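Local coordinates for protein DegQ (Legionella fallonii, PDB 3PV5) that probably acts as an HtrA-family serine protease and chaperone, assembling into large 12-subunit cages that enclose their proteolytic sites, at residues G158-L163 with A198-G203. Residues are numbered along the deposited sequence; the frame is centred on the assembly and turned at random.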
loop_
_atom_site.group_PDB
_atom_site.type_symbol
_atom_site.label_atom_id
_atom_site.label_comp_id
_atom_site.label_asym_id
_atom_site.label_seq_id
_atom_site.Cartn_x
_atom_site.Cartn_y
_atom_site.Cartn_z
ATOM N N GLY A 158 -4.494 44.587 -8.555
ATOM C CA GLY A 158 -5.166 43.695 -7.653
ATOM C C GLY A 158 -4.249 42.610 -7.137
ATOM O O GLY A 158 -3.583 41.990 -7.910
ATOM N N ASN A 159 -4.265 42.355 -5.842
ATOM C CA ASN A 159 -3.392 41.329 -5.263
ATOM C C ASN A 159 -3.761 39.937 -5.726
ATOM O O ASN A 159 -4.898 39.664 -5.872
ATOM C CB ASN A 159 -3.349 41.413 -3.714
ATOM C CG ASN A 159 -2.551 42.613 -3.233
ATOM O OD1 ASN A 159 -1.555 42.994 -3.874
ATOM N ND2 ASN A 159 -2.973 43.227 -2.124
ATOM N N PRO A 160 -2.769 39.093 -6.040
ATOM C CA PRO A 160 -3.025 37.651 -6.244
ATOM C C PRO A 160 -3.566 36.983 -4.975
ATOM O O PRO A 160 -3.557 37.600 -3.931
ATOM C CB PRO A 160 -1.639 37.080 -6.613
ATOM C CG PRO A 160 -0.698 38.240 -6.706
ATOM C CD PRO A 160 -1.401 39.500 -6.432
ATOM N N PHE A 161 -4.021 35.737 -5.061
ATOM C CA PHE A 161 -4.568 35.026 -3.871
ATOM C C PHE A 161 -3.558 34.953 -2.681
ATOM O O PHE A 161 -3.929 35.106 -1.495
ATOM C CB PHE A 161 -5.139 33.626 -4.245
ATOM C CG PHE A 161 -5.106 32.602 -3.101
ATOM C CD1 PHE A 161 -6.217 32.418 -2.266
ATOM C CD2 PHE A 161 -3.954 31.826 -2.868
ATOM C CE1 PHE A 161 -6.201 31.475 -1.218
ATOM C CE2 PHE A 161 -3.918 30.878 -1.816
ATOM C CZ PHE A 161 -5.054 30.705 -0.991
ATOM N N GLY A 162 -2.285 34.772 -2.989
ATOM C CA GLY A 162 -1.270 34.775 -1.919
ATOM C C GLY A 162 -1.101 36.074 -1.114
ATOM O O GLY A 162 -1.065 36.042 0.120
ATOM N N LEU A 163 -1.063 37.210 -1.826
ATOM C CA LEU A 163 -0.229 38.384 -1.464
ATOM C C LEU A 163 -0.839 39.541 -0.637
ATOM O O LEU A 163 -2.050 39.624 -0.445
ATOM C CB LEU A 163 0.366 38.988 -2.758
ATOM C CG LEU A 163 1.763 38.568 -3.252
ATOM C CD1 LEU A 163 2.826 39.555 -2.759
ATOM C CD2 LEU A 163 2.113 37.109 -2.890
ATOM N N ALA A 198 -1.211 40.080 -18.628
ATOM C CA ALA A 198 -0.949 40.805 -17.378
ATOM C C ALA A 198 -1.459 40.002 -16.210
ATOM O O ALA A 198 -2.553 40.227 -15.678
ATOM C CB ALA A 198 -1.641 42.164 -17.442
ATOM N N ALA A 199 -0.713 39.018 -15.781
ATOM C CA ALA A 199 -1.188 38.327 -14.579
ATOM C C ALA A 199 -0.100 37.960 -13.650
ATOM O O ALA A 199 0.981 37.675 -14.063
ATOM C CB ALA A 199 -1.979 37.102 -14.948
ATOM N N ILE A 200 -0.397 37.971 -12.371
ATOM C CA ILE A 200 0.574 37.559 -11.400
ATOM C C ILE A 200 -0.066 36.620 -10.421
ATOM O O ILE A 200 -1.244 36.770 -10.107
ATOM C CB ILE A 200 1.305 38.760 -10.708
ATOM C CG1 ILE A 200 0.332 39.837 -10.261
ATOM C CG2 ILE A 200 2.421 39.338 -11.659
ATOM C CD1 ILE A 200 0.935 40.826 -9.144
ATOM N N GLY A 201 0.682 35.604 -9.986
ATOM C CA GLY A 201 0.236 34.722 -8.920
ATOM C C GLY A 201 -1.051 33.968 -9.252
ATOM O O GLY A 201 -1.817 33.611 -8.354
ATOM N N GLY A 202 -1.277 33.716 -10.536
ATOM C CA GLY A 202 -2.510 33.042 -10.961
ATOM C C GLY A 202 -3.667 33.988 -11.098
ATOM O O GLY A 202 -4.797 33.551 -11.329
ATOM N N GLY A 203 -3.392 35.280 -10.951
ATOM C CA GLY A 203 -4.337 36.324 -11.334
ATOM C C GLY A 203 -5.078 36.974 -10.176
ATOM O O GLY A 203 -5.117 36.458 -9.086
#
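One face of the Pro160 ring lies over the carbonyl of Ile200, the first residue of a type I' turn: Ile200 O sits beneath the ring at 3.5 Å from Pro160 CB, while Ile200 CD1 approaches the rim obliquely, 3.8 Å from Pro160 CD. Over the opposite face lies the poorly ordered Leu163. The contact joins two loops of the second β-barrel of the trypsin-like fold; residues 198-203 run just ahead of Ser205, the probable nucleophile, and correspond to loop L1 of HtrA proteases. Ile200 reaches the proline because CG1 stands between backbone N and carbonyl carbon (chi1 46°) and the chain beyond it is extended. Ile200 also packs against Thr173 of strand 172-179. Gly201 and Gly202, both engineered, occupy the corners of the turn, and Gly201 CA lies 3.8 Å from Pro160 CB. No hydrogen bond spans the segments, although Asn159 O accepts one from Asn204 ND2 nearby. Gly203 N, whose counterpart in active trypsin-like enzymes helps form the oxyanion hole, is drawn into the turn, consistent with a hole that is not properly formed: it donates to Ile200 O at 2.7 Å.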